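Local coordinates for protein NegoA.19184.a (Neisseria gonorrhoeae, PDB 5UEB) that is of unknown function but belongs to the DUF4265 family and folds into two antiparallel beta-sheets with two helices, at residues K10-V15 with I28-I33; I41-L46 with K102-G107; P45-N50 with E108-V113; N54-I59 with H70-S75; T78-V83 with Y139-L144. All blocks are in the same frame, centred on the assembly; numbering follows the deposited sequence. Where two conformers were deposited one is given.

Contact 1 (K10-V15 with I28-I33). With EDO (1,2-ethanediol), chain M.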
# COMPACT_ATOMS: atom_id res chain seq x y z
N LYS B 10 -2.38 18.14 -18.67
CA LYS B 10 -3.34 17.09 -18.37
C LYS B 10 -2.77 15.73 -18.78
O LYS B 10 -2.01 15.60 -19.75
CB LYS B 10 -4.65 17.31 -19.13
CG LYS B 10 -5.20 18.74 -19.11
CD LYS B 10 -5.21 19.37 -17.72
CE LYS B 10 -6.05 18.56 -16.73
NZ LYS B 10 -6.16 19.30 -15.44
N SER B 11 -3.15 14.70 -18.02
CA SER B 11 -2.64 13.37 -18.30
C SER B 11 -3.63 12.33 -17.80
O SER B 11 -4.68 12.64 -17.21
CB SER B 11 -1.24 13.19 -17.70
OG SER B 11 -0.63 11.99 -18.15
N LYS B 12 -3.29 11.07 -18.07
CA LYS B 12 -4.05 9.91 -17.63
C LYS B 12 -3.09 8.89 -17.03
O LYS B 12 -1.95 8.74 -17.49
CB LYS B 12 -4.73 9.21 -18.82
CG LYS B 12 -5.43 10.10 -19.81
CD LYS B 12 -6.74 10.59 -19.27
CE LYS B 12 -7.61 11.13 -20.40
NZ LYS B 12 -8.83 11.79 -19.85
N LEU B 13 -3.58 8.19 -16.01
CA LEU B 13 -2.82 7.17 -15.32
C LEU B 13 -3.64 5.89 -15.26
O LEU B 13 -4.85 5.95 -15.02
CB LEU B 13 -2.61 7.66 -13.89
CG LEU B 13 -1.62 6.93 -13.03
CD1 LEU B 13 -0.31 6.96 -13.75
CD2 LEU B 13 -1.56 7.66 -11.72
N THR B 14 -3.00 4.74 -15.46
CA THR B 14 -3.64 3.44 -15.22
C THR B 14 -3.25 2.91 -13.84
O THR B 14 -2.07 2.86 -13.51
CB THR B 14 -3.25 2.43 -16.30
OG1 THR B 14 -3.71 2.89 -17.57
CG2 THR B 14 -3.87 1.05 -16.00
N VAL B 15 -4.25 2.55 -13.04
CA VAL B 15 -4.04 1.90 -11.75
C VAL B 15 -4.36 0.42 -11.93
O VAL B 15 -5.50 0.06 -12.25
CB VAL B 15 -4.95 2.50 -10.66
CG1 VAL B 15 -4.66 1.84 -9.30
CG2 VAL B 15 -4.75 3.99 -10.57
N ILE B 28 -8.42 3.63 -15.28
CA ILE B 28 -7.72 4.81 -15.77
C ILE B 28 -8.29 6.04 -15.08
O ILE B 28 -9.51 6.21 -15.02
CB ILE B 28 -7.83 4.95 -17.30
CG1 ILE B 28 -7.21 3.74 -17.97
CG2 ILE B 28 -7.13 6.25 -17.77
CD1 ILE B 28 -7.37 3.72 -19.49
N LEU B 29 -7.41 6.89 -14.55
CA LEU B 29 -7.80 8.12 -13.87
C LEU B 29 -7.19 9.33 -14.57
O LEU B 29 -6.01 9.35 -14.90
CB LEU B 29 -7.32 8.12 -12.41
CG LEU B 29 -7.95 7.05 -11.51
CD1 LEU B 29 -7.21 7.01 -10.18
CD2 LEU B 29 -9.42 7.33 -11.28
N SER B 30 -8.01 10.36 -14.77
CA SER B 30 -7.54 11.61 -15.33
C SER B 30 -6.93 12.48 -14.24
O SER B 30 -7.34 12.44 -13.08
CB SER B 30 -8.70 12.37 -15.98
OG SER B 30 -9.26 11.62 -17.05
N GLY B 31 -5.95 13.28 -14.63
CA GLY B 31 -5.32 14.19 -13.69
C GLY B 31 -4.36 15.16 -14.35
O GLY B 31 -4.50 15.48 -15.54
N ASN B 32 -3.39 15.64 -13.59
CA ASN B 32 -2.47 16.67 -14.06
C ASN B 32 -1.06 16.29 -13.61
O ASN B 32 -0.86 15.95 -12.44
CB ASN B 32 -2.86 18.03 -13.45
CG ASN B 32 -2.54 19.21 -14.38
OD1 ASN B 32 -3.45 19.81 -14.95
ND2 ASN B 32 -1.27 19.57 -14.49
N ILE B 33 -0.10 16.34 -14.53
CA ILE B 33 1.29 16.19 -14.14
C ILE B 33 1.70 17.40 -13.31
O ILE B 33 1.32 18.54 -13.61
CB ILE B 33 2.19 16.06 -15.39
CG1 ILE B 33 1.74 14.90 -16.28
CG2 ILE B 33 3.66 15.90 -14.99
CD1 ILE B 33 1.80 13.57 -15.60
C1 EDO M . -2.83 5.45 -19.22
O1 EDO M . -2.00 4.40 -18.70
C2 EDO M . -2.18 5.99 -20.49
O2 EDO M . -0.92 6.58 -20.16

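Contact 2 (I41-L46 with K102-G107)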
# COMPACT_ATOMS: atom_id res chain seq x y z
N ILE B 41 -4.29 13.32 -8.98
CA ILE B 41 -5.51 12.64 -9.40
C ILE B 41 -6.68 13.61 -9.34
O ILE B 41 -6.90 14.25 -8.31
CB ILE B 41 -5.76 11.41 -8.51
CG1 ILE B 41 -4.67 10.36 -8.74
CG2 ILE B 41 -7.15 10.82 -8.78
CD1 ILE B 41 -4.72 9.19 -7.74
N GLN B 42 -7.41 13.74 -10.45
CA GLN B 42 -8.49 14.72 -10.55
C GLN B 42 -9.86 14.10 -10.83
O GLN B 42 -10.78 14.79 -11.27
CB GLN B 42 -8.13 15.79 -11.58
CG GLN B 42 -6.88 16.56 -11.17
CD GLN B 42 -6.58 17.69 -12.12
OE1 GLN B 42 -6.48 17.48 -13.33
NE2 GLN B 42 -6.42 18.90 -11.58
N GLU B 43 -10.01 12.80 -10.57
CA GLU B 43 -11.29 12.13 -10.65
C GLU B 43 -11.44 11.29 -9.40
O GLU B 43 -10.45 10.88 -8.79
CB GLU B 43 -11.36 11.17 -11.85
CG GLU B 43 -11.29 11.83 -13.20
CD GLU B 43 -11.62 10.86 -14.31
OE1 GLU B 43 -12.77 10.87 -14.79
OE2 GLU B 43 -10.73 10.06 -14.69
N ILE B 44 -12.69 11.03 -9.02
CA ILE B 44 -12.98 10.12 -7.91
C ILE B 44 -12.79 8.69 -8.40
O ILE B 44 -13.46 8.28 -9.36
CB ILE B 44 -14.42 10.32 -7.42
CG1 ILE B 44 -14.63 11.76 -6.95
CG2 ILE B 44 -14.72 9.34 -6.27
CD1 ILE B 44 -16.08 12.10 -6.71
N PRO B 45 -11.90 7.90 -7.79
CA PRO B 45 -11.72 6.52 -8.27
C PRO B 45 -12.99 5.70 -8.07
O PRO B 45 -13.60 5.73 -7.00
CB PRO B 45 -10.57 5.99 -7.39
CG PRO B 45 -9.84 7.25 -6.93
CD PRO B 45 -10.95 8.25 -6.72
N LEU B 46 -13.40 4.99 -9.12
CA LEU B 46 -14.62 4.20 -9.06
C LEU B 46 -14.41 2.88 -8.34
O LEU B 46 -15.28 2.44 -7.58
CB LEU B 46 -15.16 3.93 -10.47
CG LEU B 46 -15.79 5.13 -11.18
CD1 LEU B 46 -16.10 4.75 -12.63
CD2 LEU B 46 -17.06 5.56 -10.45
N LYS B 102 -19.06 14.73 -3.03
CA LYS B 102 -19.15 14.82 -4.48
C LYS B 102 -19.28 13.41 -5.03
O LYS B 102 -18.63 12.49 -4.52
CB LYS B 102 -17.90 15.48 -5.06
CG LYS B 102 -17.73 16.95 -4.70
CD LYS B 102 -16.50 17.54 -5.36
CE LYS B 102 -16.11 18.88 -4.75
NZ LYS B 102 -14.82 19.37 -5.31
N ILE B 103 -20.12 13.24 -6.04
CA ILE B 103 -20.43 11.90 -6.51
C ILE B 103 -19.94 11.71 -7.94
O ILE B 103 -19.86 12.66 -8.74
CB ILE B 103 -21.93 11.55 -6.38
CG1 ILE B 103 -22.77 12.35 -7.37
CG2 ILE B 103 -22.41 11.81 -4.94
CD1 ILE B 103 -24.25 11.98 -7.33
N ARG B 104 -19.58 10.47 -8.26
CA ARG B 104 -19.28 10.05 -9.62
C ARG B 104 -20.06 8.78 -9.89
O ARG B 104 -19.96 7.81 -9.13
CB ARG B 104 -17.77 9.78 -9.78
CG ARG B 104 -17.39 9.41 -11.21
CD ARG B 104 -15.92 9.06 -11.35
NE ARG B 104 -15.64 8.59 -12.70
CZ ARG B 104 -14.47 8.10 -13.10
NH1 ARG B 104 -13.46 8.01 -12.25
NH2 ARG B 104 -14.32 7.69 -14.35
N LYS B 105 -20.86 8.77 -10.96
CA LYS B 105 -21.68 7.62 -11.33
C LYS B 105 -20.90 6.63 -12.18
O LYS B 105 -20.01 7.00 -12.95
CB LYS B 105 -22.90 8.07 -12.14
CG LYS B 105 -23.86 9.00 -11.43
CD LYS B 105 -24.93 9.53 -12.39
CE LYS B 105 -25.76 8.41 -12.99
NZ LYS B 105 -26.79 8.92 -13.93
N ASN B 106 -21.27 5.35 -12.05
CA ASN B 106 -20.92 4.33 -13.05
C ASN B 106 -22.24 3.63 -13.38
O ASN B 106 -22.61 2.65 -12.72
CB ASN B 106 -19.86 3.36 -12.56
CG ASN B 106 -19.35 2.46 -13.68
OD1 ASN B 106 -19.58 1.25 -13.66
ND2 ASN B 106 -18.70 3.06 -14.67
N GLY B 107 -22.93 4.12 -14.40
CA GLY B 107 -24.26 3.61 -14.65
C GLY B 107 -25.24 4.13 -13.61
O GLY B 107 -24.96 5.07 -12.85

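Contact 3 (P45-N50 with E108-V113). With EDO (1,2-ethanediol), chain N.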
# COMPACT_ATOMS: atom_id res chain seq x y z
N PRO B 45 -11.90 7.90 -7.79
CA PRO B 45 -11.72 6.52 -8.27
C PRO B 45 -12.99 5.70 -8.07
O PRO B 45 -13.60 5.73 -7.00
CB PRO B 45 -10.57 5.99 -7.39
CG PRO B 45 -9.84 7.25 -6.93
CD PRO B 45 -10.95 8.25 -6.72
N LEU B 46 -13.40 4.99 -9.12
CA LEU B 46 -14.62 4.20 -9.06
C LEU B 46 -14.41 2.88 -8.34
O LEU B 46 -15.28 2.44 -7.58
CB LEU B 46 -15.16 3.93 -10.47
CG LEU B 46 -15.79 5.13 -11.18
CD1 LEU B 46 -16.10 4.75 -12.63
CD2 LEU B 46 -17.06 5.56 -10.45
N PHE B 47 -13.27 2.21 -8.58
CA PHE B 47 -13.07 0.84 -8.11
C PHE B 47 -11.73 0.61 -7.43
O PHE B 47 -11.64 -0.21 -6.51
CB PHE B 47 -13.19 -0.14 -9.28
CG PHE B 47 -14.50 -0.06 -9.99
CD1 PHE B 47 -15.65 -0.54 -9.40
CD2 PHE B 47 -14.58 0.51 -11.25
CE1 PHE B 47 -16.87 -0.46 -10.06
CE2 PHE B 47 -15.79 0.59 -11.91
CZ PHE B 47 -16.93 0.11 -11.31
N ALA B 48 -10.68 1.28 -7.89
CA ALA B 48 -9.36 1.03 -7.34
C ALA B 48 -9.34 1.45 -5.88
O ALA B 48 -9.82 2.55 -5.55
CB ALA B 48 -8.29 1.79 -8.12
N PRO B 49 -8.83 0.62 -4.98
CA PRO B 49 -8.86 0.96 -3.55
C PRO B 49 -7.68 1.85 -3.14
O PRO B 49 -6.68 1.98 -3.85
CB PRO B 49 -8.75 -0.41 -2.88
CG PRO B 49 -7.97 -1.24 -3.85
CD PRO B 49 -8.41 -0.77 -5.22
N ASN B 50 -7.85 2.46 -1.97
CA ASN B 50 -6.80 3.20 -1.27
C ASN B 50 -6.38 4.49 -1.98
O ASN B 50 -5.27 4.97 -1.77
CB ASN B 50 -5.58 2.32 -0.95
CG ASN B 50 -5.97 1.05 -0.23
OD1 ASN B 50 -5.64 -0.06 -0.67
ND2 ASN B 50 -6.67 1.19 0.87
N GLU B 108 -26.40 3.49 -13.55
CA GLU B 108 -27.51 3.98 -12.75
C GLU B 108 -27.52 3.47 -11.31
O GLU B 108 -28.22 4.04 -10.48
CB GLU B 108 -28.84 3.64 -13.42
CG GLU B 108 -29.01 4.33 -14.76
CD GLU B 108 -28.89 5.83 -14.64
OE1 GLU B 108 -29.79 6.46 -14.04
OE2 GLU B 108 -27.89 6.39 -15.13
N ASN B 109 -26.76 2.42 -11.00
CA ASN B 109 -26.87 1.78 -9.69
C ASN B 109 -25.58 1.82 -8.88
O ASN B 109 -25.50 1.15 -7.84
CB ASN B 109 -27.34 0.33 -9.84
CG ASN B 109 -28.64 0.22 -10.60
OD1 ASN B 109 -28.65 -0.22 -11.75
ND2 ASN B 109 -29.74 0.63 -9.98
N TYR B 110 -24.58 2.59 -9.30
CA TYR B 110 -23.29 2.60 -8.62
C TYR B 110 -22.77 4.03 -8.55
O TYR B 110 -22.81 4.76 -9.55
CB TYR B 110 -22.27 1.74 -9.38
CG TYR B 110 -20.94 1.55 -8.67
CD1 TYR B 110 -19.91 2.49 -8.78
CD2 TYR B 110 -20.72 0.43 -7.89
CE1 TYR B 110 -18.70 2.30 -8.13
CE2 TYR B 110 -19.51 0.23 -7.24
CZ TYR B 110 -18.51 1.16 -7.37
OH TYR B 110 -17.31 0.96 -6.72
N LEU B 111 -22.27 4.40 -7.38
CA LEU B 111 -21.65 5.69 -7.16
C LEU B 111 -20.36 5.49 -6.39
O LEU B 111 -20.28 4.63 -5.51
CB LEU B 111 -22.53 6.60 -6.27
CG LEU B 111 -23.77 7.26 -6.84
CD1 LEU B 111 -24.51 8.02 -5.75
CD2 LEU B 111 -23.38 8.20 -7.98
N SER B 112 -19.36 6.30 -6.71
CA SER B 112 -18.24 6.50 -5.81
C SER B 112 -18.30 7.94 -5.33
O SER B 112 -18.48 8.86 -6.14
CB SER B 112 -16.92 6.17 -6.51
OG SER B 112 -15.90 5.89 -5.59
N VAL B 113 -18.17 8.13 -4.02
CA VAL B 113 -18.41 9.40 -3.35
C VAL B 113 -17.13 9.87 -2.68
O VAL B 113 -16.50 9.10 -1.95
CB VAL B 113 -19.54 9.27 -2.32
CG1 VAL B 113 -19.82 10.62 -1.66
CG2 VAL B 113 -20.80 8.70 -2.99
C1 EDO N . -3.20 1.17 -3.86
O1 EDO N . -2.29 2.11 -3.28
C2 EDO N . -3.70 1.66 -5.22
O2 EDO N . -4.64 0.72 -5.75

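Contact 4 (N54-I59 with H70-S75)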
# COMPACT_ATOMS: atom_id res chain seq x y z
N ASN B 54 -7.67 14.13 -5.65
CA ASN B 54 -6.63 15.08 -5.27
C ASN B 54 -5.48 14.46 -4.50
O ASN B 54 -4.59 15.18 -4.04
CB ASN B 54 -7.19 16.35 -4.62
CG ASN B 54 -8.00 17.18 -5.61
OD1 ASN B 54 -7.67 17.23 -6.79
ND2 ASN B 54 -9.06 17.82 -5.13
N ASP B 55 -5.41 13.12 -4.41
CA ASP B 55 -4.18 12.47 -3.99
C ASP B 55 -3.08 12.75 -5.01
O ASP B 55 -3.34 12.91 -6.21
CB ASP B 55 -4.37 10.95 -3.92
CG ASP B 55 -5.11 10.49 -2.66
OD1 ASP B 55 -5.46 11.31 -1.78
OD2 ASP B 55 -5.35 9.26 -2.56
N ILE B 56 -1.83 12.81 -4.53
CA ILE B 56 -0.66 12.95 -5.39
C ILE B 56 0.08 11.62 -5.37
O ILE B 56 0.38 11.08 -4.30
CB ILE B 56 0.26 14.10 -4.94
CG1 ILE B 56 -0.48 15.44 -5.03
CG2 ILE B 56 1.53 14.15 -5.79
CD1 ILE B 56 0.27 16.60 -4.36
N VAL B 57 0.37 11.08 -6.56
CA VAL B 57 0.94 9.75 -6.67
C VAL B 57 2.16 9.79 -7.58
O VAL B 57 2.28 10.66 -8.46
CB VAL B 57 -0.08 8.70 -7.18
CG1 VAL B 57 -1.29 8.62 -6.24
CG2 VAL B 57 -0.51 9.03 -8.62
N ALA B 58 3.07 8.86 -7.35
CA ALA B 58 4.22 8.63 -8.21
C ALA B 58 3.83 7.64 -9.31
O ALA B 58 2.98 6.77 -9.12
CB ALA B 58 5.39 8.06 -7.41
N ILE B 59 4.48 7.79 -10.47
CA ILE B 59 4.09 7.06 -11.66
C ILE B 59 5.32 6.39 -12.27
O ILE B 59 6.47 6.75 -11.99
CB ILE B 59 3.41 7.98 -12.68
CG1 ILE B 59 4.39 9.07 -13.11
CG2 ILE B 59 2.17 8.62 -12.06
CD1 ILE B 59 3.79 10.09 -14.12
N HIS B 70 3.10 4.44 -6.51
CA HIS B 70 2.87 4.52 -5.07
C HIS B 70 2.34 5.90 -4.72
O HIS B 70 2.45 6.85 -5.50
CB HIS B 70 4.14 4.18 -4.27
CG HIS B 70 5.30 5.10 -4.52
ND1 HIS B 70 6.21 4.90 -5.54
CD2 HIS B 70 5.72 6.20 -3.85
CE1 HIS B 70 7.13 5.84 -5.50
NE2 HIS B 70 6.86 6.65 -4.49
N LEU B 71 1.74 5.99 -3.54
CA LEU B 71 1.21 7.24 -3.03
C LEU B 71 2.34 8.15 -2.58
O LEU B 71 3.29 7.71 -1.93
CB LEU B 71 0.28 6.94 -1.84
CG LEU B 71 -0.41 8.13 -1.17
CD1 LEU B 71 -1.41 8.78 -2.11
CD2 LEU B 71 -1.10 7.67 0.13
N ILE B 72 2.26 9.43 -2.96
CA ILE B 72 3.19 10.45 -2.49
C ILE B 72 2.60 11.27 -1.35
O ILE B 72 3.23 11.44 -0.31
CB ILE B 72 3.65 11.36 -3.65
CG1 ILE B 72 4.58 10.60 -4.60
CG2 ILE B 72 4.34 12.62 -3.11
CD1 ILE B 72 5.95 10.29 -4.02
N LYS B 73 1.38 11.78 -1.53
CA LYS B 73 0.74 12.58 -0.49
C LYS B 73 -0.77 12.38 -0.58
O LYS B 73 -1.39 12.72 -1.58
CB LYS B 73 1.09 14.06 -0.66
CG LYS B 73 0.47 14.97 0.40
CD LYS B 73 0.88 16.43 0.19
CE LYS B 73 0.33 17.32 1.30
NZ LYS B 73 0.61 18.76 1.03
N ALA B 74 -1.35 11.81 0.48
CA ALA B 74 -2.80 11.69 0.52
C ALA B 74 -3.44 13.06 0.69
O ALA B 74 -2.93 13.93 1.41
CB ALA B 74 -3.21 10.79 1.69
N SER B 75 -4.56 13.26 0.00
CA SER B 75 -5.31 14.50 0.15
C SER B 75 -6.02 14.60 1.50
O SER B 75 -6.31 15.71 1.95
CB SER B 75 -6.37 14.61 -0.94
OG SER B 75 -7.29 13.52 -0.84
O HOH W 1 -2.66 15.32 -1.92

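Contact 5 (T78-V83 with Y139-L144)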
# COMPACT_ATOMS: atom_id res chain seq x y z
N THR B 78 -11.88 11.05 1.62
CA THR B 78 -12.36 9.67 1.76
C THR B 78 -13.13 9.29 0.51
O THR B 78 -13.86 10.11 -0.05
CB THR B 78 -13.30 9.62 2.98
OG1 THR B 78 -12.54 9.79 4.18
CG2 THR B 78 -14.06 8.30 3.05
N THR B 79 -12.96 8.04 0.05
CA THR B 79 -13.69 7.49 -1.09
C THR B 79 -14.58 6.35 -0.61
O THR B 79 -14.08 5.39 -0.02
CB THR B 79 -12.73 6.96 -2.15
OG1 THR B 79 -11.76 7.97 -2.48
CG2 THR B 79 -13.49 6.54 -3.43
N ILE B 80 -15.89 6.45 -0.87
CA ILE B 80 -16.88 5.45 -0.48
C ILE B 80 -17.54 4.95 -1.75
O ILE B 80 -18.02 5.76 -2.56
CB ILE B 80 -17.93 6.05 0.47
CG1 ILE B 80 -17.28 6.68 1.71
CG2 ILE B 80 -18.96 4.98 0.85
CD1 ILE B 80 -16.50 5.71 2.58
N ASN B 81 -17.57 3.62 -1.94
CA ASN B 81 -18.28 3.00 -3.06
C ASN B 81 -19.66 2.59 -2.57
O ASN B 81 -19.79 2.01 -1.48
CB ASN B 81 -17.58 1.73 -3.55
CG ASN B 81 -16.10 1.91 -3.87
OD1 ASN B 81 -15.31 0.99 -3.65
ND2 ASN B 81 -15.72 3.06 -4.44
N ILE B 82 -20.70 2.87 -3.36
CA ILE B 82 -22.07 2.56 -2.97
C ILE B 82 -22.77 1.92 -4.16
O ILE B 82 -22.75 2.47 -5.27
CB ILE B 82 -22.87 3.81 -2.55
CG1 ILE B 82 -22.12 4.62 -1.49
CG2 ILE B 82 -24.28 3.39 -2.07
CD1 ILE B 82 -22.81 5.93 -1.11
N VAL B 83 -23.41 0.78 -3.94
CA VAL B 83 -24.20 0.13 -4.98
C VAL B 83 -25.61 -0.09 -4.44
O VAL B 83 -25.79 -0.41 -3.26
CB VAL B 83 -23.54 -1.19 -5.45
CG1 VAL B 83 -23.48 -2.18 -4.35
CG2 VAL B 83 -24.30 -1.76 -6.64
N TYR B 139 -22.12 -0.90 0.69
CA TYR B 139 -21.11 0.13 0.56
C TYR B 139 -19.76 -0.40 1.02
O TYR B 139 -19.67 -1.37 1.78
CB TYR B 139 -21.51 1.42 1.30
CG TYR B 139 -21.40 1.37 2.81
CD1 TYR B 139 -22.42 0.82 3.59
CD2 TYR B 139 -20.29 1.89 3.47
CE1 TYR B 139 -22.33 0.78 4.97
CE2 TYR B 139 -20.19 1.86 4.86
CZ TYR B 139 -21.21 1.32 5.60
OH TYR B 139 -21.09 1.28 6.98
N ARG B 140 -18.72 0.27 0.55
CA ARG B 140 -17.35 -0.09 0.87
C ARG B 140 -16.55 1.18 1.15
O ARG B 140 -16.68 2.18 0.44
CB ARG B 140 -16.73 -0.84 -0.32
CG ARG B 140 -15.27 -1.15 -0.19
CD ARG B 140 -14.89 -2.23 -1.18
NE ARG B 140 -15.56 -3.49 -0.89
CZ ARG B 140 -15.06 -4.45 -0.12
NH1 ARG B 140 -13.87 -4.30 0.44
NH2 ARG B 140 -15.75 -5.56 0.09
N GLU B 141 -15.72 1.12 2.19
CA GLU B 141 -14.76 2.18 2.49
C GLU B 141 -13.52 1.95 1.64
O GLU B 141 -12.56 1.30 2.06
CB GLU B 141 -14.46 2.21 3.99
CG GLU B 141 -15.70 2.57 4.77
CD GLU B 141 -15.55 2.46 6.28
OE1 GLU B 141 -16.40 3.04 6.97
OE2 GLU B 141 -14.60 1.80 6.77
N ALA B 142 -13.55 2.48 0.42
CA ALA B 142 -12.46 2.25 -0.52
C ALA B 142 -11.18 2.93 -0.05
O ALA B 142 -10.09 2.37 -0.19
CB ALA B 142 -12.86 2.74 -1.91
N CYS B 143 -11.30 4.14 0.50
CA CYS B 143 -10.14 4.88 0.97
C CYS B 143 -10.60 5.74 2.14
O CYS B 143 -11.43 6.63 1.94
CB CYS B 143 -9.59 5.76 -0.15
SG CYS B 143 -8.13 6.72 0.27
N LEU B 144 -10.10 5.46 3.35
CA LEU B 144 -10.44 6.26 4.52
C LEU B 144 -9.47 7.42 4.64
O LEU B 144 -8.26 7.20 4.79
CB LEU B 144 -10.40 5.40 5.79
CG LEU B 144 -11.55 4.42 5.94
CD1 LEU B 144 -11.40 3.64 7.23
CD2 LEU B 144 -12.89 5.15 5.90

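Contact 1 (K10-V15 with I28-I33)
Lys10 reaches across to Asn32 where strand 10-18 begins and strand 24-33 nears its end, and the two side chains meet obliquely. CG of Lys10 stands anti to its own carbonyl carbon (chi1 -45°), and further bends at chi2 and chi3 fold the chain back toward the partner strand. Lys10 CB lies 4.0 Å from Gly31 O, its CD passes 3.3 Å from Asn32 OD1, and its CE rests 3.4 Å from Asn32 OD1, with Gly31 O also close. At the tip, Lys10 NZ donates to Asn32 OD1 at 2.8 Å, in the carbonyl plane and on a lone pair; Gln42 OE1 is a second partner of the ammonium. The Asn32 amide is fixed from its other end, since ND2 donates to Ile33 O.

Strands 10-18 and 24-33 form a beta hairpin, with Ser11-Gly31 and Leu13-Leu29 as its hydrogen-bonded pairs here. Each pair makes two N-H...O bonds, among them Ser11 N to Gly31 O (2.9 Å) and Leu29 N to Leu13 O (2.8 Å). Leu13 and Leu29 turn to the face opposite Lys10 and Asn32, toward Phe39 and Ile41 of strand 39-41. On that side Val15 CG2 touches Leu29 CD1 at 3.9 Å, while Ile33 CD1 packs on Ser11 CB.

Contact 2 (I41-L46 with K102-G107)
Residues Glu43 to Leu46, in irregular conformation, pass Lys102 to Asn106 with end-to-end directions 51° apart, and Ile44 and Arg104 come closest in register, CA to CA 6.5 Å. Arg104 carries the contact. Its CG is anti to the backbone N (chi1 -177°), and the chain stays extended, which carries NE out between Glu43 and Leu46. Arg104 NH1 donates to Ile44 O at 2.9 Å; the oxygen lies close to the guanidinium plane, whereas the nitrogen stands above the plane of the carbonyl. Over one face of the guanidinium comes Leu46 CD1, centred and 3.8 Å from Arg104 CZ, the two side chains crossing at about a right angle. The Glu43 carboxylate stacks on the opposite face, displaced toward the rim, with OE1 3.6 Å from Arg104 NH2. This salt bridge rests on charge alone, as no N-H points at the oxygen; the other carboxylate oxygen, OE2, accepts from Ser30 N. The positive group would nevertheless be expected to favour an ionised Glu43. Leu46 CD1 also reaches Asn106 ND2, at 3.7 Å, and Ile44 CD1 sits 3.4 Å from Lys102 O. The arrangement is an arginine sandwiched between an acid and an apolar side chain, on edge strand 102-105 of the four-stranded sheet, where the chain segment leaving strand 39-41 of the five-stranded sheet packs against it.

Contact 3 (P45-N50 with E108-V113)
Phe47 leans over one face of the Tyr110 ring, its CE1 offset toward the rim and 3.5 Å from Tyr110 CZ, while Leu46 O lies at the edge of the same ring, in its plane. The two rings are oblique, with centroids 5.0 Å apart and planes at 35°. Here the loop linking strands 39-41 and 56-62 packs on strand 110-115, an inner strand of the four-stranded antiparallel sheet. With CG anti to the backbone N (chi1 -173°), Tyr110 extends toward the loop, and OH donates to Leu46 O at 2.7 Å, tilted 20° from the carbonyl plane. Two contacts thus hold this tyrosine. The loop is gripped elsewhere too: the carboxylate of Glu27 accepts from the backbone N atoms of Leu46, Phe47 and Ala48. Ser112, deposited in two conformers, bonds through OG to Pro45 O in the one described, so the link is less certain. Pro49 O accepts from O2 of an ethanediol at 3.1 Å. On the strand side, Leu46 CD2 lies 4.3 Å from Tyr110 CE1.

Contact 4 (N54-I59 with H70-S75)
A classic beta bulge interrupts the hairpin of strands 56-62 and 65-73 where Ile72 and Lys73 both face Ile56. Ile56 O accepts two backbone bonds, from Ile72 N at 2.8 Å and Lys73 N at 3.0 Å, and Ile56 N returns one to Lys73 O. Beyond the bulge, Ala58 N donates to His70 O at 2.8 Å. CG of His70 sits between the backbone N and the carbonyl carbon (chi1 61°), and the ring lies with one face against Ala58 CB, a CH-pi contact 3.6 Å from CB to the ring centroid. Ile72 CG1 touches that same methyl at 3.9 Å. Toward the other end, Asp55 OD1 receives Ser75 N in an almost straight bond (2.8 Å, 178° at the hydrogen), met on the anti side of the carboxylate. A water bridges Asn54 O and Lys73 O. Strand 39-41 flanks 56-62 on its other side, and the buried Val57 side chain packs on Phe39 and Ile41 of that strand and on Leu13 of strand 10-18.

Contact 5 (T78-V83 with Y139-L144)
Backbone hydrogen bonds join Thr79 to Cys143 and Asn81 to Arg140, two bonds per pair, between antiparallel strands 78-84 and 137-143 of the four-stranded sheet. Thr79 N donates to Cys143 O at 2.8 Å and Cys143 N to Thr79 O at 3.1 Å; Asn81 N and Arg140 O are 2.9 Å apart. Ala142 and Cys143 both face Thr79, a classic beta bulge that follows the inverse gamma turn centred on Glu141.

Among the apolar contacts, Ile80 and Glu141 lie side by side pointing the same way, Ile80 CD1 3.9 Å from Glu141 CG. Ile80 CG2 meets the Tyr139 ring obliquely at CD2, 4.3 Å away, and Ile82 CG1 touches Tyr139 CB at the same distance.

With CG of Asn81 anti to its carbonyl carbon (chi1 -53°), the amide oxygen Asn81 OD1 packs 3.5 Å from the Ala142 CB methyl, which Thr79 CG2 also approaches. Polar ends bond beyond the pair of strands: Tyr139 OH meets Asn129 OD1, Glu141 OE1 bonds to Tyr120 OH and Lys125 NZ, and Thr79 OG1 pairs with Leu51 O. Main-chain bonds and hydrocarbon packing therefore join the strands, while polar side-chain ends tie them to helix 122-133 and neighbouring loops.

How the contacts relate
The five contacts run from one antiparallel sheet to the other. Contacts 1 and 4, with centres 12 Å apart, are hairpin pairs of the five-stranded sheet and meet through Leu13, which packs on Val57 and Ile59. Contact 5 belongs to the four-stranded sheet. Contacts 2 and 3, whose centres are 6 Å apart, share Pro45 and Leu46 and bring the loop after strand 39-41 onto strands 102-105 and 110-115. Along the chain contact 1 comes first; contact 4 falls within the span bridged by contacts 2 and 3, while contact 5 alternates with both. Contacts 2 and 3 thus join the two sheets, while contact 5 ties strands within one of them.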